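Local coordinates for citryl-spermidine/3,4-dihydroxybenzoyl-citryl-spermidine:spermidine ligase (PDB 3TO3), which catalyses the ATP-dependent condensation of spermidine with citryl-spermidine intermediates in the biosynthesis of the siderophore petrobactin, at residues B[201-206]-B[240-245]; B[191-196]-B[213-218]. All coordinates share one frame; numbering follows the deposited sequence.

Interaction 1 of 2, residues B[201-206]-B[240-245]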
# COMPACT_ATOMS: atom_id res chain seq x y z
N ALA B 201 -5.63 3.85 26.57
CA ALA B 201 -6.29 5.06 26.09
C ALA B 201 -6.09 6.16 27.11
O ALA B 201 -6.12 5.88 28.31
CB ALA B 201 -7.75 4.81 25.87
N THR B 202 -5.84 7.38 26.64
CA THR B 202 -5.74 8.55 27.51
C THR B 202 -6.39 9.76 26.87
O THR B 202 -6.38 9.96 25.67
CB THR B 202 -4.29 9.01 27.79
OG1 THR B 202 -3.54 8.96 26.57
CG2 THR B 202 -3.62 8.14 28.83
N VAL B 203 -6.95 10.58 27.73
CA VAL B 203 -7.39 11.91 27.41
C VAL B 203 -6.12 12.75 27.32
O VAL B 203 -5.05 12.33 27.79
CB VAL B 203 -8.30 12.31 28.54
CG1 VAL B 203 -8.14 13.77 28.94
CG2 VAL B 203 -9.74 11.88 28.21
N GLY B 204 -6.20 13.90 26.67
CA GLY B 204 -5.06 14.81 26.63
C GLY B 204 -4.61 15.28 28.02
O GLY B 204 -5.36 15.22 28.99
N TYR B 205 -3.38 15.78 28.10
CA TYR B 205 -2.81 16.20 29.37
C TYR B 205 -3.76 17.19 30.05
O TYR B 205 -4.16 18.21 29.45
CB TYR B 205 -1.43 16.86 29.12
CG TYR B 205 -0.70 17.33 30.36
CD1 TYR B 205 -0.24 16.41 31.31
CD2 TYR B 205 -0.47 18.68 30.59
CE1 TYR B 205 0.43 16.82 32.46
CE2 TYR B 205 0.19 19.12 31.74
CZ TYR B 205 0.65 18.18 32.67
OH TYR B 205 1.30 18.59 33.80
N GLU B 206 -4.13 16.88 31.30
CA GLU B 206 -4.96 17.73 32.16
C GLU B 206 -6.32 18.07 31.56
O GLU B 206 -6.94 19.06 31.94
CB GLU B 206 -4.22 19.03 32.49
CG GLU B 206 -3.06 18.82 33.45
CD GLU B 206 -2.40 20.13 33.87
OE1 GLU B 206 -1.45 20.07 34.68
OE2 GLU B 206 -2.84 21.20 33.36
N GLN B 240 -13.71 1.27 32.68
CA GLN B 240 -12.34 1.05 32.21
C GLN B 240 -12.10 1.58 30.79
O GLN B 240 -11.05 1.30 30.19
CB GLN B 240 -11.95 -0.43 32.28
CG GLN B 240 -11.89 -1.00 33.69
CD GLN B 240 -10.59 -0.69 34.38
OE1 GLN B 240 -10.40 0.41 34.90
NE2 GLN B 240 -9.68 -1.66 34.40
N TYR B 241 -13.09 2.28 30.23
CA TYR B 241 -13.00 2.72 28.83
C TYR B 241 -13.17 4.21 28.60
O TYR B 241 -13.96 4.87 29.28
CB TYR B 241 -14.04 1.99 27.98
CG TYR B 241 -13.78 0.52 27.87
CD1 TYR B 241 -13.23 -0.02 26.73
CD2 TYR B 241 -14.08 -0.34 28.93
CE1 TYR B 241 -12.99 -1.37 26.63
CE2 TYR B 241 -13.83 -1.69 28.84
CZ TYR B 241 -13.29 -2.20 27.67
OH TYR B 241 -13.05 -3.54 27.56
N LEU B 242 -12.43 4.73 27.63
CA LEU B 242 -12.74 6.04 27.05
C LEU B 242 -13.46 5.83 25.71
O LEU B 242 -13.62 4.70 25.27
CB LEU B 242 -11.45 6.84 26.89
CG LEU B 242 -10.70 7.15 28.20
CD1 LEU B 242 -9.29 7.71 27.95
CD2 LEU B 242 -11.51 8.16 29.07
N PHE B 243 -13.87 6.91 25.07
CA PHE B 243 -14.67 6.83 23.85
C PHE B 243 -14.02 7.69 22.82
O PHE B 243 -13.70 8.84 23.12
CB PHE B 243 -16.09 7.31 24.12
CG PHE B 243 -16.82 6.44 25.10
CD1 PHE B 243 -16.68 6.63 26.47
CD2 PHE B 243 -17.60 5.38 24.65
CE1 PHE B 243 -17.35 5.80 27.39
CE2 PHE B 243 -18.26 4.54 25.56
CZ PHE B 243 -18.14 4.75 26.92
N ILE B 244 -13.78 7.13 21.63
CA ILE B 244 -13.11 7.87 20.56
C ILE B 244 -13.88 7.73 19.26
O ILE B 244 -14.25 6.63 18.85
CB ILE B 244 -11.73 7.23 20.33
CG1 ILE B 244 -11.05 6.89 21.68
CG2 ILE B 244 -10.87 8.08 19.42
CD1 ILE B 244 -9.61 6.51 21.53
N PRO B 245 -14.08 8.86 18.57
CA PRO B 245 -14.68 8.85 17.24
C PRO B 245 -13.61 8.46 16.17
O PRO B 245 -12.48 8.90 16.30
CB PRO B 245 -15.22 10.26 17.09
CG PRO B 245 -14.33 11.10 17.95
CD PRO B 245 -13.76 10.22 19.04

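Interaction 2 of 2, residues B[191-196]-B[213-218]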
# COMPACT_ATOMS: atom_id res chain seq x y z
N LEU B 191 -19.33 9.42 11.89
CA LEU B 191 -18.18 8.95 12.63
C LEU B 191 -18.55 7.61 13.21
O LEU B 191 -19.73 7.36 13.50
CB LEU B 191 -17.80 9.94 13.72
CG LEU B 191 -17.44 11.31 13.15
CD1 LEU B 191 -17.07 12.23 14.27
CD2 LEU B 191 -16.29 11.12 12.26
N ILE B 192 -17.56 6.73 13.32
CA ILE B 192 -17.71 5.50 14.07
C ILE B 192 -17.27 5.77 15.52
O ILE B 192 -16.19 6.30 15.74
CB ILE B 192 -16.81 4.39 13.47
CG1 ILE B 192 -17.19 4.12 11.99
CG2 ILE B 192 -16.82 3.15 14.36
CD1 ILE B 192 -18.68 3.89 11.72
N TRP B 193 -18.10 5.41 16.49
CA TRP B 193 -17.72 5.50 17.90
C TRP B 193 -17.18 4.18 18.40
O TRP B 193 -17.83 3.14 18.21
CB TRP B 193 -18.92 5.88 18.78
CG TRP B 193 -19.21 7.33 18.76
CD1 TRP B 193 -20.19 7.95 18.07
CD2 TRP B 193 -18.45 8.37 19.40
NE1 TRP B 193 -20.12 9.30 18.26
CE2 TRP B 193 -19.05 9.59 19.07
CE3 TRP B 193 -17.33 8.37 20.25
CZ2 TRP B 193 -18.58 10.82 19.56
CZ3 TRP B 193 -16.87 9.57 20.72
CH2 TRP B 193 -17.49 10.79 20.37
N ILE B 194 -16.01 4.20 19.03
CA ILE B 194 -15.49 3.01 19.68
C ILE B 194 -15.22 3.28 21.16
O ILE B 194 -14.96 4.41 21.56
CB ILE B 194 -14.14 2.47 19.03
CG1 ILE B 194 -12.98 3.41 19.34
CG2 ILE B 194 -14.29 2.21 17.54
CD1 ILE B 194 -11.65 2.92 18.93
N ALA B 195 -15.27 2.24 21.97
CA ALA B 195 -14.74 2.30 23.31
C ALA B 195 -13.31 1.80 23.27
O ALA B 195 -13.01 0.80 22.63
CB ALA B 195 -15.57 1.45 24.25
N ALA B 196 -12.43 2.49 23.98
CA ALA B 196 -11.03 2.10 24.04
C ALA B 196 -10.63 1.94 25.50
O ALA B 196 -10.86 2.84 26.29
CB ALA B 196 -10.17 3.17 23.38
N LYS B 213 -17.07 16.49 29.85
CA LYS B 213 -18.13 17.44 29.51
C LYS B 213 -18.44 17.36 28.02
O LYS B 213 -19.59 17.38 27.61
CB LYS B 213 -17.68 18.87 29.88
CG LYS B 213 -18.78 19.86 30.15
CD LYS B 213 -18.20 21.26 30.40
CE LYS B 213 -17.54 21.38 31.79
NZ LYS B 213 -16.70 22.61 31.94
N ILE B 214 -17.39 17.22 27.23
CA ILE B 214 -17.50 17.17 25.77
C ILE B 214 -18.14 15.88 25.24
O ILE B 214 -18.85 15.93 24.25
CB ILE B 214 -16.12 17.39 25.12
CG1 ILE B 214 -16.21 18.55 24.14
CG2 ILE B 214 -15.65 16.15 24.39
CD1 ILE B 214 -16.58 18.10 22.75
N LEU B 215 -17.89 14.75 25.88
CA LEU B 215 -18.65 13.53 25.59
C LEU B 215 -20.15 13.65 25.86
O LEU B 215 -20.96 13.02 25.17
CB LEU B 215 -18.16 12.38 26.46
CG LEU B 215 -16.96 11.57 26.05
CD1 LEU B 215 -17.06 10.27 26.82
CD2 LEU B 215 -16.96 11.32 24.56
N LYS B 216 -20.53 14.41 26.88
CA LYS B 216 -21.94 14.60 27.13
C LYS B 216 -22.57 15.06 25.83
O LYS B 216 -23.44 14.38 25.29
CB LYS B 216 -22.17 15.65 28.21
CG LYS B 216 -21.96 15.17 29.64
CD LYS B 216 -23.12 14.32 30.14
CE LYS B 216 -23.19 14.29 31.68
NZ LYS B 216 -24.36 13.50 32.22
N SER B 217 -22.06 16.17 25.29
CA SER B 217 -22.63 16.83 24.13
C SER B 217 -22.46 16.03 22.85
O SER B 217 -23.36 15.95 22.02
CB SER B 217 -21.95 18.17 23.92
OG SER B 217 -21.52 18.72 25.16
N GLU B 218 -21.29 15.45 22.66
CA GLU B 218 -20.99 14.84 21.38
C GLU B 218 -21.70 13.50 21.15
O GLU B 218 -22.10 13.20 20.03
CB GLU B 218 -19.46 14.73 21.18
CG GLU B 218 -18.78 16.07 21.09
CD GLU B 218 -19.41 16.94 19.99
OE1 GLU B 218 -19.41 16.48 18.81
OE2 GLU B 218 -19.92 18.04 20.30
O HOH W 1 -23.23 10.57 18.21

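Interaction 1 of 2, residues B[201-206]-B[240-245]
Leu242 turns CG anti to its own carbonyl carbon and beside its backbone N (chi1 -62°), and a nearly trans second torsion (chi2 169°) then carries CD1 straight out toward Ala201, Thr202 and Val203. The arrangement is the packing of two sheets at their margins: 241-246 is an outermost strand of a three-stranded antiparallel sheet, and 201-203 pairs with 345-355 in the larger mixed sheet of the IucA/IucC family region. The short strand axes approach to 7.3 Å and run 74° apart; no backbone hydrogen bond crosses between them, in keeping with that steep angle and spacing, so the join is made by apolar contact, with CD1 of Leu242 at its centre.

CD1 of Leu242 rests against main chain as much as side chain. It lies 3.7 Å from Ala201 C, 3.7 Å from Thr202 CA and 3.7 Å from Val203 N, and so rides along the strand instead of pressing on a single point. Ala201 suits its place because its small methyl faces the leucine without holding the strands apart, with CB 3.9 Å from Leu242 CD1. Thr202 directs its side chain away from the leucine, in keeping with its polar hydroxyl and exposed position, while its backbone bonds to Met354.

Ile244, two residues along, also faces this side but stops short of 201-203 and packs instead on Val353 and Tyr355 of strand 345-355. Tyr241 and Phe243 point the opposite way, against helix 221-232, so the small sheet has the mixed sheet on one side and helices on the other. Val203 completes the contact with a branched chain that meets a branched chain: its CG2 stands over the fork of Leu242, 4.2 Å from CD1 and equally 4.2 Å from CD2.

Interaction 2 of 2, residues B[191-196]-B[213-218]
Trp193 reaches from its strand to two residues of helix 208-219, Leu215 and Glu218, with the six-membered part of the indole leading: chi1 (-80°) sets CG beside the backbone N and chi2 (103°) turns the ring roughly across the CA-CB-CG plane. Its CZ3 touches the methyl CD2 of Leu215 at 4.2 Å, while CZ2 lies 4.3 Å from CB of Glu218 and also 4.3 Å from Glu218 O. Both partners approach the ring obliquely. The two helix residues are three apart, nearly one turn, so a single broad side chain can meet both; a large, rigid indole suits a gap of 10.5 Å between CA of Trp193 and CA of Glu218.

The nitrogen of the same ring has a looser link. A water accepts from Trp193 NE1 and donates to Glu218 O, both bonds weak, and so joins the indole to a carbonyl in the last turn of the helix.

Farther out, strand 192-197 is the central strand of the three-stranded sheet, where Trp193 also packs on Pro245. Leu215 leans on Phe243, and Ile214 turns to Phe350 and Ser351 of strand 345-355, so the helix touches both sheets. The Glu218 carboxylate is not part of the indole contact: its OE2 forms a salt bridge with NE of Arg295.

Glu218 therefore divides its work, its aliphatic base and carbonyl serving the tryptophan and its charge serving the arginine. The result is helix-on-sheet packing that is mainly apolar, in which the buried carboxylate is probably stabilised as an anion by Arg295 and the indole N-H keeps a modest polar partner in the water.

In the fold
From the N terminus, the chain runs through strand 192-197, turns into strand 201-203, enters helix 208-219 and, after helix 221-232, returns as strand 241-246. Interaction 2 closes the shorter loop, 16 residues between 191-196 and 213-218; interaction 1 closes one of 33 residues, mostly helical. Their segments alternate, so the loops cross instead of nesting. The two contacts meet in the small sheet, where strands 241-246 and 192-197 are antiparallel neighbours: Leu242 N is 2.8 Å from Ala196 O, a probable hydrogen bond. Together the contacts tie this sheet to the mixed sheet through 201-206 and to the helical layer through 213-218.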